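Local atomic coordinates of reducing-end xylose-releasing exo-oligoxylanase Rex8A (Paenibacillus barcinonensis, PDB entry 6SUD), a protein that hydrolyses xylooligosaccharides, including branched ones, releasing xylose from their reducing ends and so taking part in the breakdown of xylan. Residues G75-V80 with F133-F138; Y203-Q208 with W277-K282; Q289-Q294 with L334-P339; E87-W92 with Y151-Q156. The protein carries 1 engineered substitution. All coordinates share one frame; numbering follows the deposited sequence.

Interaction 1 of 4, residues G75-V80 with F133-F138; sequences GMMMAV and FAMALF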
# COMPACT_ATOMS: atom_id res chain seq x y z
N GLY A 75 2.42 4.54 7.55
CA GLY A 75 2.69 5.82 8.23
C GLY A 75 3.98 6.46 7.74
O GLY A 75 4.01 7.67 7.54
N MET A 76 5.02 5.66 7.53
CA MET A 76 6.29 6.20 6.99
C MET A 76 6.08 6.76 5.57
O MET A 76 6.62 7.84 5.26
CB MET A 76 7.37 5.13 7.02
CG MET A 76 7.97 4.95 8.40
SD MET A 76 8.91 3.42 8.53
CE MET A 76 10.23 3.79 7.38
N MET A 77 5.30 6.08 4.72
CA MET A 77 5.05 6.57 3.34
C MET A 77 4.26 7.88 3.41
O MET A 77 4.59 8.81 2.68
CB MET A 77 4.28 5.57 2.47
CG MET A 77 4.10 6.06 1.04
SD MET A 77 5.69 6.37 0.17
CE MET A 77 6.19 4.69 -0.19
N MET A 78 3.24 7.94 4.26
CA MET A 78 2.44 9.19 4.38
C MET A 78 3.38 10.31 4.84
O MET A 78 3.33 11.40 4.23
CB MET A 78 1.30 9.04 5.39
CG MET A 78 0.34 7.90 5.08
SD MET A 78 -0.83 7.72 6.45
CE MET A 78 -1.72 6.25 5.97
N ALA A 79 4.24 10.03 5.82
CA ALA A 79 5.14 11.04 6.45
C ALA A 79 6.06 11.61 5.37
O ALA A 79 6.22 12.86 5.34
CB ALA A 79 5.92 10.53 7.63
N VAL A 80 6.65 10.76 4.54
CA VAL A 80 7.69 11.23 3.58
C VAL A 80 6.98 11.97 2.44
O VAL A 80 7.48 13.04 2.07
CB VAL A 80 8.68 10.13 3.14
CG1 VAL A 80 8.05 9.01 2.32
CG2 VAL A 80 9.84 10.76 2.41
N PHE A 133 8.22 -0.25 3.53
CA PHE A 133 9.33 0.27 4.37
C PHE A 133 10.45 0.69 3.42
O PHE A 133 10.92 1.84 3.48
CB PHE A 133 9.85 -0.78 5.35
CG PHE A 133 9.10 -0.97 6.65
CD1 PHE A 133 8.77 0.10 7.46
CD2 PHE A 133 8.82 -2.25 7.11
CE1 PHE A 133 8.14 -0.11 8.68
CE2 PHE A 133 8.18 -2.46 8.33
CZ PHE A 133 7.85 -1.38 9.11
N ALA A 134 10.84 -0.22 2.51
CA ALA A 134 11.96 -0.01 1.58
C ALA A 134 11.68 1.22 0.71
O ALA A 134 12.56 2.09 0.60
CB ALA A 134 12.16 -1.26 0.75
N MET A 135 10.49 1.31 0.12
CA MET A 135 10.15 2.45 -0.77
C MET A 135 10.15 3.76 0.04
O MET A 135 10.71 4.75 -0.44
CB MET A 135 8.80 2.26 -1.45
CG MET A 135 8.52 3.28 -2.54
SD MET A 135 9.47 2.94 -4.05
CE MET A 135 10.91 3.98 -3.86
N ALA A 136 9.55 3.77 1.22
CA ALA A 136 9.49 4.99 2.06
C ALA A 136 10.91 5.42 2.46
O ALA A 136 11.20 6.65 2.42
CB ALA A 136 8.61 4.75 3.25
N LEU A 137 11.78 4.47 2.81
CA LEU A 137 13.18 4.77 3.23
C LEU A 137 13.98 5.31 2.03
O LEU A 137 14.75 6.28 2.20
CB LEU A 137 13.82 3.50 3.79
CG LEU A 137 13.47 3.17 5.23
CD1 LEU A 137 13.76 1.71 5.52
CD2 LEU A 137 14.21 4.09 6.18
N PHE A 138 13.77 4.75 0.84
CA PHE A 138 14.41 5.29 -0.38
C PHE A 138 13.98 6.74 -0.60
O PHE A 138 14.82 7.59 -0.89
CB PHE A 138 14.12 4.45 -1.62
CG PHE A 138 14.95 3.20 -1.73
CD1 PHE A 138 16.33 3.25 -1.55
CD2 PHE A 138 14.36 1.98 -2.06
CE1 PHE A 138 17.10 2.10 -1.63
CE2 PHE A 138 15.14 0.84 -2.16
CZ PHE A 138 16.50 0.90 -1.94
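Residues 75-80 and 133-138 are helical throughout and run nearly parallel, their axes 8.7 Å apart at closest approach and 22° from each other in direction. They come nearest at Met77 and Ala136, whose CA atoms are 4.9 Å apart; the small alanine is what permits this. Its CB aims at the facing helix and rests on the backbone of Met76 and Met77, with Met76 CB 4.0 Å from Ala136 CB. Two methionines reach past it, along different flanks. Met76, with CG beside its backbone N (chi1 -79°), bends at chi3 and brings SD to the edge of the Phe133 ring, 3.5 Å from Phe133 CD1. The sulfur lies 85° off the ring normal, an edge-on Met-aromatic contact, while Met76 CE continues to Leu137 CG, 3.9 Å away. On the other flank Met77 starts with CG anti to its backbone N and bends at both following torsions, so that Met77 CE touches Met135 CG at 3.6 Å. One turn further on, Val80 CG1 lies 3.9 Å from Ala136 O. All touching side chains are buried and the contact is apolar. Parallel packing of alternate helices is consistent with the inner ring of the (alpha/alpha)6 barrel of glycoside hydrolase family 8, and helix 69-81 carries the probable proton donor Glu70 near its start. Around the pair, helix 85-99 covers Met76 through Phe88 and Trp92, helix 200-209 meets Met77 and Met135 through Phe202, and helix 359-373 touches Met77 through Phe368.

Interaction 2 of 4, residues Y203-Q208 with W277-K282; sequences YELFAQ and WEWFRK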
# COMPACT_ATOMS: atom_id res chain seq x y z
N TYR A 203 8.76 -1.50 -7.81
CA TYR A 203 9.83 -2.40 -8.30
C TYR A 203 10.64 -1.64 -9.35
O TYR A 203 11.87 -1.81 -9.38
CB TYR A 203 9.31 -3.76 -8.76
CG TYR A 203 8.31 -4.41 -7.82
CD1 TYR A 203 8.32 -4.14 -6.47
CD2 TYR A 203 7.35 -5.28 -8.31
CE1 TYR A 203 7.37 -4.69 -5.62
CE2 TYR A 203 6.43 -5.87 -7.47
CZ TYR A 203 6.42 -5.56 -6.12
OH TYR A 203 5.47 -6.09 -5.30
N GLU A 204 10.00 -0.80 -10.17
CA GLU A 204 10.72 0.09 -11.13
C GLU A 204 11.76 0.93 -10.39
O GLU A 204 12.87 1.10 -10.92
CB GLU A 204 9.77 1.06 -11.82
CG GLU A 204 8.85 0.39 -12.80
CD GLU A 204 9.45 0.01 -14.13
OE1 GLU A 204 10.69 0.13 -14.30
OE2 GLU A 204 8.67 -0.38 -15.02
N LEU A 205 11.38 1.49 -9.23
CA LEU A 205 12.27 2.35 -8.41
C LEU A 205 13.31 1.50 -7.67
O LEU A 205 14.45 1.96 -7.51
CB LEU A 205 11.40 3.20 -7.49
CG LEU A 205 10.47 4.14 -8.25
CD1 LEU A 205 9.65 5.01 -7.31
CD2 LEU A 205 11.26 5.02 -9.21
N PHE A 206 12.96 0.28 -7.27
CA PHE A 206 13.95 -0.65 -6.67
C PHE A 206 15.02 -0.98 -7.71
O PHE A 206 16.19 -1.13 -7.32
CB PHE A 206 13.29 -1.93 -6.16
CG PHE A 206 12.30 -1.74 -5.04
CD1 PHE A 206 12.18 -0.54 -4.36
CD2 PHE A 206 11.49 -2.81 -4.67
CE1 PHE A 206 11.27 -0.41 -3.32
CE2 PHE A 206 10.59 -2.68 -3.63
CZ PHE A 206 10.49 -1.49 -2.95
N ALA A 207 14.65 -1.03 -8.99
CA ALA A 207 15.59 -1.32 -10.09
C ALA A 207 16.58 -0.16 -10.25
O ALA A 207 17.62 -0.38 -10.89
CB ALA A 207 14.87 -1.63 -11.39
N GLN A 208 16.25 1.03 -9.73
CA GLN A 208 17.15 2.21 -9.73
C GLN A 208 17.96 2.27 -8.44
O GLN A 208 19.12 2.73 -8.50
CB GLN A 208 16.34 3.51 -9.84
CG GLN A 208 15.43 3.58 -11.04
CD GLN A 208 16.16 4.02 -12.27
OE1 GLN A 208 16.12 5.19 -12.64
NE2 GLN A 208 16.86 3.10 -12.91
N TRP A 277 0.00 3.38 -13.42
CA TRP A 277 -0.40 4.09 -14.66
C TRP A 277 0.06 5.55 -14.56
O TRP A 277 0.73 6.02 -15.50
CB TRP A 277 -1.89 3.97 -14.92
CG TRP A 277 -2.29 4.71 -16.16
CD1 TRP A 277 -2.97 5.88 -16.24
CD2 TRP A 277 -1.97 4.33 -17.50
NE1 TRP A 277 -3.12 6.25 -17.55
CE2 TRP A 277 -2.51 5.32 -18.34
CE3 TRP A 277 -1.26 3.26 -18.07
CZ2 TRP A 277 -2.38 5.27 -19.73
CZ3 TRP A 277 -1.12 3.23 -19.44
CH2 TRP A 277 -1.68 4.21 -20.26
N GLU A 278 -0.26 6.23 -13.46
CA GLU A 278 0.11 7.65 -13.24
C GLU A 278 1.64 7.82 -13.35
O GLU A 278 2.09 8.71 -14.10
CB GLU A 278 -0.45 8.16 -11.92
CG GLU A 278 -0.06 9.60 -11.59
CD GLU A 278 -0.38 10.67 -12.62
OE1 GLU A 278 -1.12 10.37 -13.59
OE2 GLU A 278 0.10 11.82 -12.45
N TRP A 279 2.42 6.99 -12.66
CA TRP A 279 3.91 7.14 -12.59
C TRP A 279 4.58 6.73 -13.90
O TRP A 279 5.53 7.44 -14.31
CB TRP A 279 4.48 6.34 -11.42
CG TRP A 279 4.24 6.98 -10.08
CD1 TRP A 279 3.47 8.07 -9.81
CD2 TRP A 279 4.77 6.54 -8.81
NE1 TRP A 279 3.50 8.36 -8.47
CE2 TRP A 279 4.28 7.44 -7.84
CE3 TRP A 279 5.60 5.49 -8.41
CZ2 TRP A 279 4.59 7.30 -6.48
CZ3 TRP A 279 5.91 5.36 -7.07
CH2 TRP A 279 5.42 6.27 -6.13
N PHE A 280 4.18 5.60 -14.51
CA PHE A 280 4.98 4.94 -15.58
C PHE A 280 4.21 4.80 -16.90
O PHE A 280 4.91 4.67 -17.92
CB PHE A 280 5.52 3.59 -15.07
CG PHE A 280 6.55 3.78 -13.99
CD1 PHE A 280 7.75 4.41 -14.27
CD2 PHE A 280 6.33 3.34 -12.70
CE1 PHE A 280 8.69 4.61 -13.28
CE2 PHE A 280 7.26 3.57 -11.70
CZ PHE A 280 8.45 4.18 -11.99
N ARG A 281 2.87 4.80 -16.88
CA ARG A 281 2.01 4.88 -18.09
C ARG A 281 2.41 3.74 -19.06
O ARG A 281 2.44 3.98 -20.27
CB ARG A 281 2.17 6.27 -18.72
CG ARG A 281 0.89 6.88 -19.29
CD ARG A 281 -0.14 7.27 -18.24
NE ARG A 281 0.35 8.17 -17.20
CZ ARG A 281 0.41 9.51 -17.29
NH1 ARG A 281 0.04 10.13 -18.40
NH2 ARG A 281 0.88 10.20 -16.27
N LYS A 282 2.69 2.54 -18.54
CA LYS A 282 3.32 1.44 -19.33
C LYS A 282 2.31 0.42 -19.87
O LYS A 282 2.58 -0.14 -20.96
CB LYS A 282 4.39 0.72 -18.51
CG LYS A 282 5.74 1.41 -18.48
CD LYS A 282 6.79 0.60 -17.75
CE LYS A 282 8.21 1.01 -18.07
NZ LYS A 282 8.67 2.12 -17.20
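Helix 203-208 lies beside the last turn of helix 277-280, Glu204 CA and Phe280 CA being the nearest pair at 8.7 Å, and both belong to the (alpha/alpha)6 barrel of glycoside hydrolase family 8. The chain leaves the second helix at Arg281, which has a positive phi of 55°. Glu204 carries the contact. Its CB and CG lie along the Phe280 ring, Glu204 CB 3.4 Å from Phe280 CZ, and its CG stands over one face in a CH-pi contact, 3.8 Å from the ring centroid. Leu205 divides its two methyls between Phe280 and Trp279: CD2 meets the Phe280 ring at its edge, and Leu205 CD1 packs 3.8 Å from Trp279 CZ3. The bend of Glu204 at chi2 (-77°) turns its carboxylate to Lys282, which comes tip to tip with it from the exposed end of the contact. The hydrogen bond within this salt bridge is weak, Lys282 NZ to Glu204 OE2 at 3.3 Å; the stronger partner of the same oxygen is Arg226 of helix 215-232, whose side chain also touches Phe280. Arg281 folds back over its own helix end, its guanidinium serving two carbonyls of the last helical turn. Arg281 NE bonds Trp277 O at 2.8 Å from above the carbonyl plane, whereas Arg281 NH2 meets a lone pair of Glu278 O, 2.9 Å away and nearly straight at 167°.

Interaction 3 of 4, residues Q289-Q294 with L334-P339; sequences QSNRIQ and LAADGP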
# COMPACT_ATOMS: atom_id res chain seq x y z
N GLN A 289 -9.06 -1.78 -16.75
CA GLN A 289 -9.22 -2.35 -15.39
C GLN A 289 -9.83 -1.29 -14.47
O GLN A 289 -10.79 -1.60 -13.78
CB GLN A 289 -7.88 -2.84 -14.82
CG GLN A 289 -7.90 -3.08 -13.32
CD GLN A 289 -8.88 -4.15 -12.89
OE1 GLN A 289 -9.29 -5.00 -13.67
NE2 GLN A 289 -9.27 -4.09 -11.62
N SER A 290 -9.29 -0.07 -14.48
CA SER A 290 -9.82 1.05 -13.67
C SER A 290 -11.28 1.36 -14.07
O SER A 290 -12.11 1.51 -13.17
CB SER A 290 -8.92 2.24 -13.76
OG SER A 290 -7.60 1.88 -13.35
N ASN A 291 -11.59 1.47 -15.36
CA ASN A 291 -12.98 1.72 -15.85
C ASN A 291 -13.93 0.62 -15.34
O ASN A 291 -15.09 0.94 -14.99
CB ASN A 291 -13.02 1.80 -17.38
CG ASN A 291 -12.31 3.01 -17.95
OD1 ASN A 291 -12.09 4.00 -17.25
ND2 ASN A 291 -11.95 2.97 -19.21
N ARG A 292 -13.49 -0.65 -15.36
CA ARG A 292 -14.33 -1.83 -15.03
C ARG A 292 -14.72 -1.79 -13.57
O ARG A 292 -15.93 -1.89 -13.28
CB ARG A 292 -13.63 -3.16 -15.28
CG ARG A 292 -13.55 -3.50 -16.75
CD ARG A 292 -13.14 -4.91 -17.08
NE ARG A 292 -12.92 -4.92 -18.53
CZ ARG A 292 -11.76 -5.15 -19.15
NH1 ARG A 292 -10.67 -5.46 -18.47
NH2 ARG A 292 -11.72 -5.11 -20.47
N ILE A 293 -13.73 -1.64 -12.69
CA ILE A 293 -14.06 -1.66 -11.23
C ILE A 293 -14.94 -0.45 -10.91
O ILE A 293 -15.88 -0.63 -10.14
CB ILE A 293 -12.82 -1.80 -10.33
CG1 ILE A 293 -13.23 -2.39 -8.98
CG2 ILE A 293 -12.05 -0.49 -10.22
CD1 ILE A 293 -12.08 -2.64 -8.02
N GLN A 294 -14.70 0.72 -11.53
CA GLN A 294 -15.56 1.91 -11.26
C GLN A 294 -16.98 1.66 -11.80
O GLN A 294 -17.93 2.00 -11.11
CB GLN A 294 -14.96 3.18 -11.84
CG GLN A 294 -13.88 3.77 -10.95
CD GLN A 294 -13.43 5.14 -11.41
OE1 GLN A 294 -13.71 5.58 -12.53
NE2 GLN A 294 -12.75 5.83 -10.52
N LEU A 334 -7.13 8.10 -11.31
CA LEU A 334 -5.81 8.41 -11.93
C LEU A 334 -5.70 7.73 -13.31
O LEU A 334 -4.95 8.27 -14.15
CB LEU A 334 -4.64 7.99 -11.03
CG LEU A 334 -4.33 8.90 -9.85
CD1 LEU A 334 -3.33 8.25 -8.91
CD2 LEU A 334 -3.83 10.25 -10.32
N ALA A 335 -6.37 6.60 -13.53
CA ALA A 335 -6.23 5.80 -14.77
C ALA A 335 -7.54 5.76 -15.57
O ALA A 335 -7.47 5.76 -16.80
CB ALA A 335 -5.75 4.41 -14.44
N ALA A 336 -8.69 5.69 -14.90
CA ALA A 336 -10.01 5.54 -15.56
C ALA A 336 -10.27 6.77 -16.43
O ALA A 336 -9.93 7.90 -16.01
CB ALA A 336 -11.10 5.34 -14.53
N ASP A 337 -10.84 6.56 -17.61
CA ASP A 337 -11.30 7.65 -18.51
C ASP A 337 -12.77 7.43 -18.86
O ASP A 337 -13.25 8.03 -19.86
CB ASP A 337 -10.43 7.71 -19.76
CG ASP A 337 -10.54 6.46 -20.62
OD1 ASP A 337 -11.34 5.57 -20.26
OD2 ASP A 337 -9.82 6.39 -21.64
N GLY A 338 -13.46 6.60 -18.08
CA GLY A 338 -14.88 6.24 -18.31
C GLY A 338 -15.84 7.26 -17.69
O GLY A 338 -15.40 8.29 -17.18
N PRO A 339 -17.16 6.97 -17.73
CA PRO A 339 -18.17 7.94 -17.29
C PRO A 339 -18.32 8.10 -15.77
O PRO A 339 -19.15 8.88 -15.36
CB PRO A 339 -19.48 7.38 -17.87
CG PRO A 339 -19.25 5.88 -18.03
CD PRO A 339 -17.75 5.70 -18.19
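Helix 289-294 is joined to a loop, residues 334-339, that links helix 322-331 to helix 341-349 in the (alpha/alpha)6 barrel; the joint is a side-chain amide bonded to both backbone and carboxylate of the loop. Asn291 and Ala336 have the nearest CA atoms, 4.8 Å apart. Asn291 keeps CG beside its backbone N (chi1 -67°), which swings the amide across to the loop. There Asn291 OD1 accepts Asp337 N at 2.9 Å, in the carbonyl plane and on a lone pair, and a weak second bond from Gly338 N. The other end of the amide donates: Asn291 ND2 reaches Asp337 OD1 at 2.9 Å, approaching from above the carboxylate plane. Asp337 can receive it because its CG takes the crowded position between backbone N and carbonyl carbon (chi1 64°), bringing the carboxylate round to the helix with the two flat groups only 18° from coplanar. Two firm bonds and a weak one thus fix the rotation of the amide, and ND2 adds a weak bond to Gln288 OE1. One turn along the helix, Gln294 is extended beyond CG; its NE2 is held by Asn329 O and Ser333 OG, which places OE1 against the loop. Ser290 presents CB to Ala336 N, while its hydroxyl is bonded to Gln286 O of its own helix and still lies 3.3 Å (Ser290 OG) from Ala335 CB. Trp277 of helix 268-280 packs on Ala335. Ala336 CB sits between two amide oxygens, 3.2 Å from Asn291 OD1 and 3.3 Å from Gln294 OE1.

Interaction 4 of 4, residues E87-W92 with Y151-Q156; sequences EFDRLW and YDYQAQ. With EDO (1,2-ethanediol), chain C; EDO (1,2-ethanediol), chain H.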
# COMPACT_ATOMS: atom_id res chain seq x y z
N GLU A 87 7.87 12.71 12.41
CA GLU A 87 6.97 11.55 12.54
C GLU A 87 7.57 10.34 11.81
O GLU A 87 7.51 9.25 12.37
CB GLU A 87 5.61 11.85 11.93
CG GLU A 87 4.84 12.89 12.70
CD GLU A 87 5.24 14.34 12.56
OE1 GLU A 87 6.12 14.68 11.73
OE2 GLU A 87 4.66 15.14 13.29
N PHE A 88 8.14 10.55 10.62
CA PHE A 88 8.76 9.46 9.83
C PHE A 88 9.78 8.74 10.72
O PHE A 88 9.74 7.50 10.84
CB PHE A 88 9.45 10.00 8.58
CG PHE A 88 10.09 8.95 7.71
CD1 PHE A 88 11.32 8.40 8.05
CD2 PHE A 88 9.46 8.51 6.57
CE1 PHE A 88 11.91 7.45 7.23
CE2 PHE A 88 10.04 7.55 5.75
CZ PHE A 88 11.25 7.01 6.10
N ASP A 89 10.68 9.54 11.29
CA ASP A 89 11.82 9.10 12.13
C ASP A 89 11.30 8.39 13.39
O ASP A 89 11.91 7.39 13.80
CB ASP A 89 12.74 10.28 12.44
CG ASP A 89 13.67 10.63 11.28
OD1 ASP A 89 13.76 9.82 10.33
OD2 ASP A 89 14.28 11.71 11.31
N ARG A 90 10.24 8.91 14.03
CA ARG A 90 9.62 8.24 15.20
C ARG A 90 9.06 6.86 14.80
O ARG A 90 9.32 5.89 15.55
CB ARG A 90 8.50 9.08 15.80
CG ARG A 90 8.96 10.22 16.70
CD ARG A 90 7.74 10.94 17.26
NE ARG A 90 8.07 11.95 18.27
CZ ARG A 90 8.20 11.73 19.57
NH1 ARG A 90 8.06 10.52 20.07
NH2 ARG A 90 8.49 12.75 20.37
N LEU A 91 8.33 6.77 13.69
CA LEU A 91 7.76 5.48 13.22
C LEU A 91 8.89 4.51 12.87
O LEU A 91 8.85 3.36 13.31
CB LEU A 91 6.86 5.71 12.00
CG LEU A 91 5.53 6.40 12.31
CD1 LEU A 91 4.84 6.88 11.06
CD2 LEU A 91 4.63 5.48 13.11
N TRP A 92 9.87 4.97 12.10
CA TRP A 92 11.00 4.10 11.67
C TRP A 92 11.74 3.57 12.90
O TRP A 92 12.08 2.36 12.94
CB TRP A 92 11.93 4.82 10.70
CG TRP A 92 13.15 4.01 10.35
CD1 TRP A 92 14.45 4.39 10.50
CD2 TRP A 92 13.18 2.65 9.88
NE1 TRP A 92 15.29 3.38 10.11
CE2 TRP A 92 14.54 2.29 9.74
CE3 TRP A 92 12.19 1.70 9.56
CZ2 TRP A 92 14.94 1.03 9.28
CZ3 TRP A 92 12.59 0.46 9.12
CH2 TRP A 92 13.94 0.13 8.98
N TYR A 151 19.12 6.00 10.99
CA TYR A 151 18.51 6.94 10.01
C TYR A 151 19.38 7.05 8.75
O TYR A 151 19.22 8.03 8.02
CB TYR A 151 18.21 8.28 10.70
CG TYR A 151 17.44 8.13 11.99
CD1 TYR A 151 16.06 7.98 12.01
CD2 TYR A 151 18.10 8.11 13.21
CE1 TYR A 151 15.38 7.81 13.21
CE2 TYR A 151 17.42 7.97 14.41
CZ TYR A 151 16.05 7.82 14.41
OH TYR A 151 15.37 7.66 15.60
N ASP A 152 20.26 6.06 8.52
CA ASP A 152 20.97 5.86 7.23
C ASP A 152 20.00 5.18 6.26
O ASP A 152 20.20 4.00 5.94
CB ASP A 152 22.27 5.06 7.43
CG ASP A 152 22.13 3.73 8.14
OD1 ASP A 152 21.33 3.65 9.06
OD2 ASP A 152 22.84 2.77 7.76
N TYR A 153 19.00 5.93 5.79
CA TYR A 153 17.77 5.42 5.13
C TYR A 153 18.09 4.53 3.92
O TYR A 153 17.50 3.43 3.81
CB TYR A 153 16.88 6.58 4.68
CG TYR A 153 16.56 7.57 5.75
CD1 TYR A 153 15.82 7.22 6.87
CD2 TYR A 153 16.95 8.89 5.63
CE1 TYR A 153 15.49 8.15 7.84
CE2 TYR A 153 16.64 9.83 6.60
CZ TYR A 153 15.91 9.46 7.71
OH TYR A 153 15.58 10.38 8.66
N GLN A 154 18.98 4.98 3.02
CA GLN A 154 19.27 4.23 1.77
C GLN A 154 19.83 2.85 2.12
O GLN A 154 19.34 1.86 1.56
CB GLN A 154 20.26 4.97 0.85
CG GLN A 154 20.39 4.33 -0.52
CD GLN A 154 21.51 4.94 -1.33
OE1 GLN A 154 21.28 5.75 -2.23
NE2 GLN A 154 22.74 4.59 -1.00
N ALA A 155 20.81 2.77 3.03
CA ALA A 155 21.44 1.48 3.41
C ALA A 155 20.41 0.59 4.13
O ALA A 155 20.44 -0.65 3.93
CB ALA A 155 22.67 1.72 4.25
N GLN A 156 19.52 1.20 4.91
CA GLN A 156 18.42 0.47 5.61
C GLN A 156 17.48 -0.13 4.57
O GLN A 156 17.16 -1.31 4.69
CB GLN A 156 17.67 1.39 6.58
CG GLN A 156 18.50 1.86 7.79
CD GLN A 156 18.93 0.75 8.72
OE1 GLN A 156 18.29 -0.30 8.82
NE2 GLN A 156 20.03 0.98 9.43
C1 EDO C . 4.52 17.83 11.97
O1 EDO C . 4.29 17.71 13.37
C2 EDO C . 3.42 17.24 11.29
O2 EDO C . 2.21 17.82 11.74
C1 EDO H . 8.51 17.20 10.50
O1 EDO H . 7.30 17.26 11.25
C2 EDO H . 8.38 17.84 9.18
O2 EDO H . 9.60 18.17 8.55
O HOH W 1 13.53 9.26 16.04
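The strongest polar link between residues 87-92 and 151-156 is a very short hydrogen bond, 2.5 Å from Tyr153 OH to Asp89 OD1. The phenol donates to the syn lone pair of Asp89 OD1, and carboxylate and ring are nearly coplanar, 14° apart. Lys85 NZ pairs with Asp89 OD2 and also bonds Tyr153 OH, so its charge may polarise the hydroxyl and tighten the bond. A water lies 2.5 Å from Tyr151 OH and reaches Asp89 O only by a weak bond. Before the second helix, Asp152 forms the centre of an inverse gamma turn, and Gln156 NE2 holds Asp152 OD1 at 3.0 Å in a nearly straight bond. Among the aromatic contacts, Phe88 points its edge at the face of Tyr153 in an offset T-shaped pair, centroids 5.6 Å apart and planes at 89°. Tyr151 packs against Asp89 with its ring oblique to the carboxylate. Trp92, its NE1 bonded to Pro150 O, turns the edge of its indole to Gln156, Trp92 CZ2 lying 3.6 Å from Gln156 OE1. Away from the interface, Glu87 binds two ethanediol molecules, probably from the crystallisation liquor, and Tyr41. Phe88 and Trp92 also touch Met76, and Trp92 and Tyr153 touch Leu137, so that helices 85-99 and 153-170 lie over helices 69-81 and 127-144 as expected for the outer layer of an (alpha/alpha)6 barrel.

In the fold
Interactions 1 and 4 are the closest pair, centres 8 Å apart: their segments alternate along the chain, and helices 69-81 and 127-144 of interaction 1 are each followed by the helix of interaction 4 that packs on them. Interaction 2 comes later, its centre about 16 Å from that of interaction 1, joined to it by Met135 and Phe138 packing on Leu205 and Phe206. Interaction 3, last in order, has its centre about 20 Å from that of interaction 2, where Trp277 touches Leu334 and Ala335, and about 36 Å from that of interaction 4, across the chain's centre. Within this one helical barrel interaction 1 comes near the xylose site, the Phe133 side chain being about 10 Å from a bound xylose.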